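Local coordinates for DUF1076 domain-containing protein (Salmonella typhi, PDB 6IAI) that is the N-terminal part of StoD, a type III secretion effector that probably acts as an E3/E4 ubiquitin ligase and binds diubiquitin, at residues 42-47 with 109-114; 56-61 with 67-72; 63-68 with 95-100; 72-75 with 80-83; 82-87 with 103-108. All blocks are in the same frame, centred on the assembly; numbering follows the deposited sequence.

Contact 1 (42-47 with 109-114); sequences NDLELI and ERQLNT
The flat carboxamide of Q111 meets L44 through one atom: OE1 of Q111 lies 4.0 Å from CD2 of L44. The bonds of its polar end, to the backbone N of L39 through OE1 and weakly to the carbonyl of D37 through NE2, probably help to fix its pose. Nearer its backbone, CB of Q111 touches the same methyl, L44 CD2, at 3.8 Å, and the two side chains cross at roughly a right angle. L112 supplies the other half of the interface. Its CD2 reaches L44 CD2 at 4.0 Å and I47 CG2 at 3.8 Å, touching two residues three positions apart on helix 41-53. Where I47 is concerned, chi1 of -59° places CG2 opposite the backbone N, and this branch, not CG1, receives the leucine methyl. L44 and L112 also form the closest backbone pair, with CA atoms 6.1 Å apart. Contacts between the segments are van der Waals in kind, and three of the four touching residues are buried. A separation of 10.1 Å and a signed crossing angle of -88° between the axes of the short segments 42-47 and 109-113 define near-orthogonal helix-helix packing, joining helix 41-53 to the C-terminal end of helix 91-113.

Contact 2 (56-61 with 67-72); sequences GRKIQV and LYEVSN
V61 and V70 have the most surface buried here, and their side chains meet methyl to methyl: CG2 of V61 lies 3.6 Å from CG1 of V70. They are not a cross-strand pair but sit diagonally, two positions apart in register, on the face that also carries I59 and Y68. Chi1 of V61 is 173°, so CG1 takes the position opposite the backbone N and CG2 is the branch presented to V70. The other methyl of V70, CG2, faces CG1 of I59 at 4.1 Å. Beneath this apolar row the backbone ladder is regular. I59 and V70 form a hydrogen-bonded antiparallel pair, with I59 N to V70 O at 2.9 Å and an N-H...O angle of 174°; V61 and Y68 repeat the pattern, and the carbonyl O of V61 lies at the edge of the Y68 ring, near its plane. Q60 and E69, between them, are a non-hydrogen-bonded pair. K58, just before the strand, sends its extended chain obliquely across E69, with K58 CD 3.9 Å from E69 CB. It ends in a weak salt bridge, K58 NZ to E69 OE1 at 3.5 Å. E69 has a second partner through OE2, the hydroxyl of S87. This is the core of the hairpin 59-63/66-71. Strand 22-25 flanks it on the 59-63 edge, with backbone bonds to Q60, strand 83-85 flanks the other edge, and helix 41-53 covers I59 and V70 through T50, I47 and A51.

Contact 3 (63-68 with 95-100); sequences LRDLLY and RERHIE
R97 leaves its helix toward D65 and L66, and its path explains both contacts. CB heads for the strand end, and the chain then bends twice, at chi2 and again at chi3, folding CG and CD back so that the guanidinium comes level with E100 of its own helix. R97 NE donates to OE1 of E100 at 2.7 Å, and R97 NH2 joins it on the same oxygen, E100 OE1, at 2.9 Å; both nitrogens reach that oxygen from one face of the carboxylate, well above its plane. Over CZ, L66 places CD2 on one guanidinium face, 3.8 Å above the plane and centred, while L66 CD1 lies 3.7 Å from E100 OE2. At the tip, NH1 and NH2 take D65 end-on, one nitrogen to each oxygen. R97 NH1 lies 2.8 Å from D65 OD2. R97 NH2 lies 3.1 Å from D65 OD1, with a nearly straight angle of 172°. Both acceptors lie close to the guanidinium plane, although the carboxylate is turned 28° from it. Two carboxylates thus hold the rotation of one arginine, whose charge would probably favour their ionised form. D65 and L66 belong to the type II' turn L63-L66, closed by mutual backbone bonds between L63 and L66. The result is a salt-bridge network pinning the turn of a beta hairpin to helix 91-113.

Contact 4 (72-75 with 80-83); sequences NRAV and NTFK
T81 OG1 is held by two backbone N-H groups across the contact, those of A74 and V75, and also bonds to the carbonyl of D78 within its own loop. The straighter of the two is V75 N to T81 OG1, 3.3 Å with an angle of 156°; A74 N to T81 OG1, at 3.1 Å, is weak and bent. The N-H of A74 is shared, because it also makes a long, weak bond to the backbone O of T81. Chi1 of T81, 61°, sets OG1 between its own N and carbonyl carbon, where both donors can meet it. CG2 of T81 is left to pack against CG2 of V75 at 3.8 Å, the two side chains crossing at about a right angle. Strands 66-71 and 83-85 are consecutive, adjacent and antiparallel in the sheet, so the contact closes the base of the loop of a beta hairpin. R73, with positive phi, turns the chain there. CA of N72 approaches the carbonyl of T81, and CB of N72 lies 3.6 Å from CE2 of F82, meeting the ring obliquely. A74 CB sits against the backbone at the F82-K83 junction and reaches K83 CB at 4.0 Å. Beyond that point the lysine chain bends away, carrying NZ to a salt bridge with E109 on helix 91-113. F82 also uses that helix, its N-H bonding to N113 OD1, while its ring rests on R48 and I52 of helix 41-53.

Contact 5 (82-87 with 103-108); sequences FKVSFS and GNAIRL
V84 is the first residue of 82-87 to touch the helical segment, and it does so with every carbon of its side chain. CB of V84 lies 3.5 Å from the carbonyl O of A105, a packing contact with a backbone atom of the helix. CG1 of V84, opposite the backbone N at chi1 -178°, extends to CB of A105 at 3.9 Å and to CD2 of L108 at 4.0 Å. CG2 of V84 packs on L108, 4.0 Å from its CG, so the valine fork fits against A105 and L108, three residues apart on the helix. The valine and leucine side chains cross at about a right angle, and the CA atoms of V84 and A105, 5.7 Å apart, mark the nearest backbone approach. S85 points away from the helix, where its OG makes weak bonds to E69 and K58. F86 turns back to the helix. CD2 of F86 meets CB of A105 at 4.1 Å, the methyl standing at the ring edge, near its plane, and the same ring stacks on W101. CB of A105 thus meets both V84 and F86, two positions apart and on the same side of the chain, F86 just past the end of strand 83-85. That strand forms one edge of the mixed sheet, bonded through S85 to E69 and through K83 to S71 of strand 66-71. Helix 91-113 packs on the face carrying V84 and Y68, its A105 and L108 also resting on Y68, while E109 binds the N-H of V84.

From the N terminus, helix 41-53 opens contact 1, whose partner lies at the chain's C-terminal end, so the loop it closes contains the other four. Contact 2 closes first, forming the hairpin 59-63/66-71. From the hairpin turn and the start of its second strand, contact 3 reaches forward to helix 91-113, enclosing contact 4, which closes the base of the loop leading to strand 83-85. Contact 5 starts where contact 4 ends and crosses contact 3, since its first segment falls inside the span of contact 3 and its second beyond. Contacts 1, 3 and 5 thus spread along helix 91-113, tying it to helix 41-53, the hairpin turn and the edge strand.

Contact 1 (42-47 with 109-114)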
# COMPACT_ATOMS: atom_id res chain seq x y z
N ASN A 42 10.85 -8.78 1.77
CA ASN A 42 10.03 -9.60 0.86
C ASN A 42 8.74 -8.85 0.50
O ASN A 42 8.35 -8.88 -0.66
CB ASN A 42 9.66 -10.95 1.48
CG ASN A 42 10.75 -11.99 1.53
OD1 ASN A 42 11.61 -12.09 0.66
ND2 ASN A 42 10.60 -12.90 2.49
N ASP A 43 8.11 -8.16 1.47
CA ASP A 43 6.89 -7.36 1.28
C ASP A 43 7.15 -6.19 0.35
O ASP A 43 6.42 -6.03 -0.65
CB ASP A 43 6.33 -6.88 2.63
CG ASP A 43 5.80 -7.98 3.54
OD1 ASP A 43 5.59 -9.12 3.05
OD2 ASP A 43 5.59 -7.70 4.76
N LEU A 44 8.24 -5.44 0.60
CA LEU A 44 8.67 -4.32 -0.23
C LEU A 44 9.03 -4.77 -1.65
O LEU A 44 8.62 -4.12 -2.61
CB LEU A 44 9.84 -3.57 0.43
CG LEU A 44 9.54 -2.93 1.78
CD1 LEU A 44 10.84 -2.54 2.48
CD2 LEU A 44 8.55 -1.74 1.64
N GLU A 45 9.69 -5.92 -1.78
CA GLU A 45 10.05 -6.46 -3.09
C GLU A 45 8.82 -6.90 -3.87
O GLU A 45 8.72 -6.60 -5.06
CB GLU A 45 11.10 -7.58 -3.01
CG GLU A 45 12.12 -7.55 -4.16
CD GLU A 45 12.62 -6.19 -4.64
OE1 GLU A 45 12.29 -5.81 -5.78
OE2 GLU A 45 13.29 -5.47 -3.85
N LEU A 46 7.84 -7.50 -3.18
CA LEU A 46 6.58 -7.86 -3.80
C LEU A 46 5.84 -6.59 -4.31
O LEU A 46 5.36 -6.59 -5.44
CB LEU A 46 5.67 -8.67 -2.82
CG LEU A 46 4.28 -9.04 -3.35
CD1 LEU A 46 4.38 -10.00 -4.58
CD2 LEU A 46 3.40 -9.57 -2.23
N ILE A 47 5.79 -5.51 -3.50
CA ILE A 47 5.14 -4.26 -3.91
C ILE A 47 5.84 -3.66 -5.13
O ILE A 47 5.18 -3.37 -6.12
CB ILE A 47 4.99 -3.25 -2.75
CG1 ILE A 47 4.17 -3.85 -1.59
CG2 ILE A 47 4.38 -1.92 -3.26
CD1 ILE A 47 4.28 -3.04 -0.22
N GLU A 109 6.32 5.13 0.95
CA GLU A 109 7.15 5.69 -0.14
C GLU A 109 8.64 5.66 0.20
O GLU A 109 9.45 5.18 -0.58
CB GLU A 109 6.70 7.11 -0.48
CG GLU A 109 7.05 7.47 -1.91
CD GLU A 109 6.54 8.82 -2.33
OE1 GLU A 109 5.33 8.92 -2.65
OE2 GLU A 109 7.33 9.78 -2.29
N ARG A 110 8.97 6.10 1.42
CA ARG A 110 10.34 6.13 1.94
C ARG A 110 10.93 4.74 1.95
O ARG A 110 12.05 4.56 1.50
CB ARG A 110 10.33 6.76 3.34
CG ARG A 110 11.71 7.07 3.92
CD ARG A 110 11.57 7.84 5.22
NE ARG A 110 11.07 9.20 5.03
CZ ARG A 110 10.12 9.78 5.77
NH1 ARG A 110 9.54 9.12 6.77
NH2 ARG A 110 9.74 11.03 5.51
N GLN A 111 10.17 3.72 2.42
CA GLN A 111 10.65 2.33 2.45
C GLN A 111 10.81 1.72 1.05
O GLN A 111 11.75 0.96 0.81
CB GLN A 111 9.73 1.47 3.30
CG GLN A 111 9.67 1.87 4.78
CD GLN A 111 8.68 0.96 5.48
OE1 GLN A 111 8.74 -0.27 5.35
NE2 GLN A 111 7.75 1.54 6.22
N LEU A 112 9.87 2.05 0.13
CA LEU A 112 9.92 1.56 -1.25
C LEU A 112 11.15 2.06 -2.02
O LEU A 112 11.66 1.34 -2.88
CB LEU A 112 8.64 1.95 -2.01
CG LEU A 112 7.37 1.17 -1.65
CD1 LEU A 112 6.17 1.76 -2.31
CD2 LEU A 112 7.52 -0.33 -1.91
N ASN A 113 11.58 3.32 -1.75
CA ASN A 113 12.71 3.95 -2.44
C ASN A 113 14.04 3.85 -1.67
O ASN A 113 15.07 4.21 -2.24
CB ASN A 113 12.39 5.38 -2.82
CG ASN A 113 11.24 5.51 -3.77
OD1 ASN A 113 11.30 5.12 -4.94
ND2 ASN A 113 10.15 6.07 -3.28
N THR A 114 14.04 3.35 -0.42
CA THR A 114 15.29 3.11 0.31
C THR A 114 15.69 1.65 0.09
O THR A 114 16.77 1.39 -0.43
CB THR A 114 15.19 3.44 1.80
OG1 THR A 114 14.00 2.88 2.32
CG2 THR A 114 15.21 4.92 2.09

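Contact 2 (56-61 with 67-72)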
# COMPACT_ATOMS: atom_id res chain seq x y z
N GLY A 56 3.91 1.71 -14.43
CA GLY A 56 3.54 3.07 -14.06
C GLY A 56 2.08 3.28 -13.73
O GLY A 56 1.69 4.37 -13.29
N ARG A 57 1.24 2.26 -13.96
CA ARG A 57 -0.19 2.31 -13.62
C ARG A 57 -0.31 1.89 -12.19
O ARG A 57 0.44 1.02 -11.73
CB ARG A 57 -1.05 1.40 -14.53
CG ARG A 57 -1.27 2.01 -15.90
CD ARG A 57 -1.89 1.03 -16.91
NE ARG A 57 -0.96 -0.05 -17.26
CZ ARG A 57 0.05 0.07 -18.12
NH1 ARG A 57 0.27 1.22 -18.75
NH2 ARG A 57 0.85 -0.97 -18.37
N LYS A 58 -1.21 2.52 -11.47
CA LYS A 58 -1.41 2.26 -10.06
C LYS A 58 -1.89 0.85 -9.70
O LYS A 58 -2.77 0.29 -10.37
CB LYS A 58 -2.36 3.31 -9.46
CG LYS A 58 -1.67 4.65 -9.20
CD LYS A 58 -2.69 5.74 -8.94
CE LYS A 58 -2.03 7.04 -8.56
NZ LYS A 58 -3.03 8.13 -8.32
N ILE A 59 -1.30 0.30 -8.64
CA ILE A 59 -1.74 -0.92 -7.97
C ILE A 59 -2.23 -0.45 -6.59
O ILE A 59 -1.86 0.65 -6.13
CB ILE A 59 -0.65 -2.03 -7.87
CG1 ILE A 59 0.50 -1.65 -6.92
CG2 ILE A 59 -0.14 -2.45 -9.25
CD1 ILE A 59 1.23 -2.82 -6.32
N GLN A 60 -3.05 -1.26 -5.92
CA GLN A 60 -3.52 -0.93 -4.57
C GLN A 60 -2.86 -1.82 -3.55
O GLN A 60 -2.61 -3.00 -3.81
CB GLN A 60 -5.04 -1.01 -4.48
CG GLN A 60 -5.70 0.16 -5.17
CD GLN A 60 -7.17 -0.01 -5.15
OE1 GLN A 60 -7.81 0.34 -4.16
NE2 GLN A 60 -7.71 -0.56 -6.22
N VAL A 61 -2.55 -1.23 -2.40
CA VAL A 61 -1.88 -1.90 -1.29
C VAL A 61 -2.69 -1.64 -0.01
O VAL A 61 -2.95 -0.48 0.34
CB VAL A 61 -0.37 -1.51 -1.18
CG1 VAL A 61 0.26 -2.09 0.08
CG2 VAL A 61 0.40 -1.97 -2.42
N LEU A 67 -6.12 1.79 2.42
CA LEU A 67 -5.71 1.54 1.04
C LEU A 67 -4.77 2.62 0.57
O LEU A 67 -5.05 3.81 0.74
CB LEU A 67 -6.89 1.49 0.06
CG LEU A 67 -8.02 0.53 0.33
CD1 LEU A 67 -8.97 0.49 -0.87
CD2 LEU A 67 -7.50 -0.86 0.68
N TYR A 68 -3.69 2.19 -0.11
CA TYR A 68 -2.64 3.02 -0.69
C TYR A 68 -2.50 2.69 -2.16
O TYR A 68 -2.68 1.56 -2.55
CB TYR A 68 -1.31 2.77 0.05
CG TYR A 68 -1.45 3.03 1.54
CD1 TYR A 68 -1.94 2.05 2.40
CD2 TYR A 68 -1.17 4.29 2.08
CE1 TYR A 68 -2.14 2.30 3.75
CE2 TYR A 68 -1.34 4.54 3.44
CZ TYR A 68 -1.82 3.54 4.27
OH TYR A 68 -2.02 3.80 5.60
N GLU A 69 -2.24 3.71 -2.98
CA GLU A 69 -2.03 3.56 -4.42
C GLU A 69 -0.56 3.67 -4.67
O GLU A 69 0.07 4.59 -4.15
CB GLU A 69 -2.79 4.63 -5.18
CG GLU A 69 -4.29 4.56 -4.94
CD GLU A 69 -5.12 5.71 -5.47
OE1 GLU A 69 -4.63 6.87 -5.49
OE2 GLU A 69 -6.32 5.47 -5.76
N VAL A 70 0.03 2.67 -5.35
CA VAL A 70 1.46 2.69 -5.62
C VAL A 70 1.72 2.46 -7.11
O VAL A 70 1.05 1.66 -7.77
CB VAL A 70 2.37 1.84 -4.68
CG1 VAL A 70 1.67 1.23 -3.47
CG2 VAL A 70 3.31 0.89 -5.38
N SER A 71 2.68 3.21 -7.65
CA SER A 71 3.13 3.10 -9.03
C SER A 71 4.61 3.27 -9.10
O SER A 71 5.19 3.89 -8.23
CB SER A 71 2.43 4.10 -9.95
OG SER A 71 2.19 5.36 -9.35
N ASN A 72 5.24 2.67 -10.09
CA ASN A 72 6.66 2.91 -10.36
C ASN A 72 6.68 4.07 -11.42
O ASN A 72 5.62 4.68 -11.64
CB ASN A 72 7.38 1.62 -10.81
CG ASN A 72 7.16 1.21 -12.24
OD1 ASN A 72 6.07 1.35 -12.81
ND2 ASN A 72 8.20 0.68 -12.83
O HOH W 1 3.09 0.95 -11.45

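Contact 3 (63-68 with 95-100)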
# COMPACT_ATOMS: atom_id res chain seq x y z
N LEU A 63 -2.68 -1.92 3.90
CA LEU A 63 -1.84 -1.98 5.10
C LEU A 63 -2.80 -1.73 6.25
O LEU A 63 -3.44 -0.68 6.28
CB LEU A 63 -0.71 -0.94 5.08
CG LEU A 63 0.29 -0.99 3.91
CD1 LEU A 63 1.27 0.15 4.03
CD2 LEU A 63 1.05 -2.31 3.84
N ARG A 64 -3.02 -2.76 7.11
CA ARG A 64 -4.03 -2.73 8.18
C ARG A 64 -5.40 -2.58 7.51
O ARG A 64 -5.78 -3.42 6.71
CB ARG A 64 -3.79 -1.60 9.20
CG ARG A 64 -2.67 -1.85 10.18
CD ARG A 64 -2.89 -1.00 11.43
NE ARG A 64 -3.59 -1.67 12.54
CZ ARG A 64 -3.14 -2.70 13.26
NH1 ARG A 64 -1.98 -3.28 12.95
NH2 ARG A 64 -3.86 -3.18 14.26
N ASP A 65 -6.09 -1.47 7.77
CA ASP A 65 -7.42 -1.20 7.22
C ASP A 65 -7.44 -0.03 6.22
O ASP A 65 -8.53 0.38 5.80
CB ASP A 65 -8.43 -1.00 8.37
CG ASP A 65 -8.15 0.19 9.27
OD1 ASP A 65 -6.95 0.45 9.58
OD2 ASP A 65 -9.12 0.85 9.69
N LEU A 66 -6.28 0.51 5.82
CA LEU A 66 -6.25 1.60 4.85
C LEU A 66 -5.66 1.15 3.51
O LEU A 66 -4.84 0.23 3.47
CB LEU A 66 -5.52 2.85 5.41
CG LEU A 66 -6.13 3.52 6.67
CD1 LEU A 66 -5.12 4.43 7.34
CD2 LEU A 66 -7.46 4.23 6.36
N LEU A 67 -6.12 1.79 2.42
CA LEU A 67 -5.71 1.54 1.04
C LEU A 67 -4.77 2.62 0.57
O LEU A 67 -5.05 3.81 0.74
CB LEU A 67 -6.89 1.49 0.06
CG LEU A 67 -8.02 0.53 0.33
CD1 LEU A 67 -8.97 0.49 -0.87
CD2 LEU A 67 -7.50 -0.86 0.68
N TYR A 68 -3.69 2.19 -0.11
CA TYR A 68 -2.64 3.02 -0.69
C TYR A 68 -2.50 2.69 -2.16
O TYR A 68 -2.68 1.56 -2.55
CB TYR A 68 -1.31 2.77 0.05
CG TYR A 68 -1.45 3.03 1.54
CD1 TYR A 68 -1.94 2.05 2.40
CD2 TYR A 68 -1.17 4.29 2.08
CE1 TYR A 68 -2.14 2.30 3.75
CE2 TYR A 68 -1.34 4.54 3.44
CZ TYR A 68 -1.82 3.54 4.27
OH TYR A 68 -2.02 3.80 5.60
N ARG A 95 -12.06 12.44 6.89
CA ARG A 95 -12.19 13.35 8.05
C ARG A 95 -11.51 12.76 9.29
O ARG A 95 -10.78 13.46 10.01
CB ARG A 95 -13.69 13.54 8.35
CG ARG A 95 -14.08 14.58 9.40
CD ARG A 95 -15.60 14.62 9.57
NE ARG A 95 -16.28 15.04 8.34
CZ ARG A 95 -17.37 14.47 7.84
NH1 ARG A 95 -17.94 13.45 8.48
NH2 ARG A 95 -17.91 14.91 6.72
N GLU A 96 -11.76 11.46 9.52
CA GLU A 96 -11.29 10.66 10.63
C GLU A 96 -9.85 10.15 10.50
O GLU A 96 -9.20 9.99 11.52
CB GLU A 96 -12.25 9.47 10.79
CG GLU A 96 -12.47 9.01 12.21
CD GLU A 96 -13.33 7.76 12.28
OE1 GLU A 96 -14.51 7.85 11.89
OE2 GLU A 96 -12.80 6.70 12.69
N ARG A 97 -9.37 9.84 9.26
CA ARG A 97 -8.06 9.18 9.11
C ARG A 97 -6.98 9.90 8.30
O ARG A 97 -5.85 9.40 8.30
CB ARG A 97 -8.23 7.77 8.50
CG ARG A 97 -9.47 6.98 8.91
CD ARG A 97 -9.38 6.39 10.30
NE ARG A 97 -8.23 5.50 10.44
CZ ARG A 97 -8.24 4.19 10.20
NH1 ARG A 97 -9.35 3.60 9.77
NH2 ARG A 97 -7.14 3.47 10.37
N HIS A 98 -7.28 11.03 7.63
CA HIS A 98 -6.33 11.72 6.75
C HIS A 98 -4.92 11.90 7.31
O HIS A 98 -3.97 11.70 6.55
CB HIS A 98 -6.87 13.05 6.23
CG HIS A 98 -7.13 14.09 7.27
ND1 HIS A 98 -6.34 15.22 7.36
CD2 HIS A 98 -8.11 14.17 8.20
CE1 HIS A 98 -6.85 15.93 8.35
NE2 HIS A 98 -7.92 15.34 8.88
N ILE A 99 -4.77 12.24 8.60
CA ILE A 99 -3.45 12.44 9.20
C ILE A 99 -2.62 11.16 9.18
O ILE A 99 -1.52 11.20 8.63
CB ILE A 99 -3.50 13.10 10.62
CG1 ILE A 99 -4.14 14.52 10.54
CG2 ILE A 99 -2.09 13.16 11.24
CD1 ILE A 99 -4.76 15.04 11.91
N GLU A 100 -3.12 10.04 9.75
CA GLU A 100 -2.35 8.78 9.75
C GLU A 100 -2.19 8.22 8.36
O GLU A 100 -1.14 7.66 8.07
CB GLU A 100 -2.90 7.71 10.72
CG GLU A 100 -4.32 7.26 10.44
CD GLU A 100 -4.67 5.88 10.97
OE1 GLU A 100 -5.78 5.75 11.54
OE2 GLU A 100 -3.86 4.94 10.83

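Contact 4 (72-75 with 80-83)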
# COMPACT_ATOMS: atom_id res chain seq x y z
N ASN A 72 5.24 2.67 -10.09
CA ASN A 72 6.66 2.91 -10.36
C ASN A 72 6.68 4.07 -11.42
O ASN A 72 5.62 4.68 -11.64
CB ASN A 72 7.38 1.62 -10.81
CG ASN A 72 7.16 1.21 -12.24
OD1 ASN A 72 6.07 1.35 -12.81
ND2 ASN A 72 8.20 0.68 -12.83
N ARG A 73 7.84 4.39 -12.05
CA ARG A 73 7.92 5.50 -13.03
C ARG A 73 7.43 6.81 -12.40
O ARG A 73 6.64 7.54 -12.99
CB ARG A 73 7.12 5.17 -14.34
CG ARG A 73 7.67 3.97 -15.07
CD ARG A 73 6.84 3.59 -16.25
NE ARG A 73 7.42 2.41 -16.88
CZ ARG A 73 6.99 1.88 -18.02
NH1 ARG A 73 5.96 2.42 -18.67
NH2 ARG A 73 7.58 0.80 -18.53
N ALA A 74 7.85 7.06 -11.16
CA ALA A 74 7.47 8.25 -10.42
C ALA A 74 8.11 9.49 -11.10
O ALA A 74 7.50 10.56 -11.15
CB ALA A 74 7.94 8.12 -8.99
N VAL A 75 9.32 9.30 -11.65
CA VAL A 75 10.09 10.26 -12.44
C VAL A 75 10.55 9.58 -13.75
O VAL A 75 10.78 8.37 -13.77
CB VAL A 75 11.31 10.92 -11.68
CG1 VAL A 75 10.84 11.77 -10.51
CG2 VAL A 75 12.32 9.89 -11.20
N ASN A 80 12.45 2.41 -11.64
CA ASN A 80 12.47 1.90 -10.28
C ASN A 80 12.44 3.02 -9.25
O ASN A 80 13.23 3.04 -8.30
CB ASN A 80 13.64 0.92 -10.06
CG ASN A 80 13.66 -0.22 -11.05
OD1 ASN A 80 12.69 -0.49 -11.78
ND2 ASN A 80 14.80 -0.90 -11.13
N THR A 81 11.51 3.96 -9.44
CA THR A 81 11.21 5.04 -8.53
C THR A 81 9.74 4.82 -8.22
O THR A 81 8.98 4.52 -9.13
CB THR A 81 11.55 6.44 -9.11
OG1 THR A 81 10.79 6.69 -10.30
CG2 THR A 81 13.00 6.59 -9.39
N PHE A 82 9.35 4.90 -6.94
CA PHE A 82 7.96 4.60 -6.55
C PHE A 82 7.28 5.74 -5.86
O PHE A 82 7.88 6.38 -5.00
CB PHE A 82 7.90 3.31 -5.69
CG PHE A 82 8.68 2.17 -6.30
CD1 PHE A 82 10.05 2.03 -6.07
CD2 PHE A 82 8.06 1.26 -7.16
CE1 PHE A 82 10.79 1.02 -6.71
CE2 PHE A 82 8.80 0.25 -7.79
CZ PHE A 82 10.17 0.14 -7.56
N LYS A 83 6.02 5.98 -6.24
CA LYS A 83 5.14 7.00 -5.69
C LYS A 83 3.98 6.33 -4.94
O LYS A 83 3.37 5.39 -5.42
CB LYS A 83 4.57 7.91 -6.81
CG LYS A 83 4.11 9.28 -6.34
CD LYS A 83 5.29 10.23 -5.96
CE LYS A 83 4.91 11.31 -4.95
NZ LYS A 83 6.09 11.76 -4.14

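Contact 5 (82-87 with 103-108)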
# COMPACT_ATOMS: atom_id res chain seq x y z
N PHE A 82 9.35 4.90 -6.94
CA PHE A 82 7.96 4.60 -6.55
C PHE A 82 7.28 5.74 -5.86
O PHE A 82 7.88 6.38 -5.00
CB PHE A 82 7.90 3.31 -5.69
CG PHE A 82 8.68 2.17 -6.30
CD1 PHE A 82 10.05 2.03 -6.07
CD2 PHE A 82 8.06 1.26 -7.16
CE1 PHE A 82 10.79 1.02 -6.71
CE2 PHE A 82 8.80 0.25 -7.79
CZ PHE A 82 10.17 0.14 -7.56
N LYS A 83 6.02 5.98 -6.24
CA LYS A 83 5.14 7.00 -5.69
C LYS A 83 3.98 6.33 -4.94
O LYS A 83 3.37 5.39 -5.42
CB LYS A 83 4.57 7.91 -6.81
CG LYS A 83 4.11 9.28 -6.34
CD LYS A 83 5.29 10.23 -5.96
CE LYS A 83 4.91 11.31 -4.95
NZ LYS A 83 6.09 11.76 -4.14
N VAL A 84 3.64 6.89 -3.76
CA VAL A 84 2.54 6.45 -2.91
C VAL A 84 1.57 7.58 -2.74
O VAL A 84 1.96 8.67 -2.34
CB VAL A 84 2.99 5.83 -1.54
CG1 VAL A 84 1.79 5.34 -0.72
CG2 VAL A 84 4.00 4.70 -1.74
N SER A 85 0.30 7.32 -3.06
CA SER A 85 -0.82 8.24 -2.87
C SER A 85 -1.99 7.46 -2.27
O SER A 85 -1.85 6.28 -1.97
CB SER A 85 -1.21 8.92 -4.19
OG SER A 85 -1.50 8.01 -5.25
N PHE A 86 -3.12 8.12 -2.06
CA PHE A 86 -4.33 7.49 -1.57
C PHE A 86 -5.50 8.31 -2.02
O PHE A 86 -5.36 9.52 -2.23
CB PHE A 86 -4.33 7.29 -0.02
CG PHE A 86 -4.32 8.54 0.83
CD1 PHE A 86 -5.51 9.15 1.21
CD2 PHE A 86 -3.12 9.08 1.27
CE1 PHE A 86 -5.50 10.31 2.01
CE2 PHE A 86 -3.11 10.24 2.06
CZ PHE A 86 -4.30 10.84 2.43
N SER A 87 -6.66 7.67 -2.19
CA SER A 87 -7.87 8.37 -2.61
C SER A 87 -9.07 7.69 -2.02
O SER A 87 -9.05 6.46 -1.83
CB SER A 87 -7.98 8.41 -4.14
OG SER A 87 -8.28 7.14 -4.70
N GLY A 103 0.70 10.17 6.68
CA GLY A 103 1.94 9.79 7.35
C GLY A 103 2.42 8.41 6.98
O GLY A 103 3.63 8.19 6.80
N ASN A 104 1.47 7.48 6.86
CA ASN A 104 1.74 6.09 6.47
C ASN A 104 2.14 6.05 4.99
O ASN A 104 3.07 5.31 4.64
CB ASN A 104 0.52 5.23 6.72
CG ASN A 104 0.29 4.89 8.15
OD1 ASN A 104 1.22 4.81 8.96
ND2 ASN A 104 -0.95 4.61 8.48
N ALA A 105 1.47 6.87 4.15
CA ALA A 105 1.76 6.99 2.73
C ALA A 105 3.21 7.45 2.51
O ALA A 105 3.91 6.82 1.72
CB ALA A 105 0.77 7.93 2.06
N ILE A 106 3.69 8.45 3.33
CA ILE A 106 5.06 8.97 3.33
C ILE A 106 6.03 7.85 3.66
O ILE A 106 7.05 7.68 2.99
CB ILE A 106 5.24 10.18 4.33
CG1 ILE A 106 4.45 11.46 3.95
CG2 ILE A 106 6.70 10.52 4.55
CD1 ILE A 106 4.58 11.99 2.56
N ARG A 107 5.73 7.11 4.74
CA ARG A 107 6.57 6.02 5.26
C ARG A 107 6.71 4.89 4.27
O ARG A 107 7.83 4.42 4.03
CB ARG A 107 6.03 5.51 6.60
CG ARG A 107 6.39 6.42 7.76
CD ARG A 107 5.49 6.18 8.95
NE ARG A 107 5.60 7.26 9.92
CZ ARG A 107 6.38 7.23 10.99
NH1 ARG A 107 7.11 6.14 11.26
NH2 ARG A 107 6.44 8.27 11.81
N LEU A 108 5.58 4.50 3.64
CA LEU A 108 5.59 3.46 2.62
C LEU A 108 6.48 3.88 1.43
O LEU A 108 7.34 3.10 1.02
CB LEU A 108 4.15 3.08 2.18
CG LEU A 108 4.06 1.93 1.17
CD1 LEU A 108 4.75 0.66 1.69
CD2 LEU A 108 2.63 1.72 0.72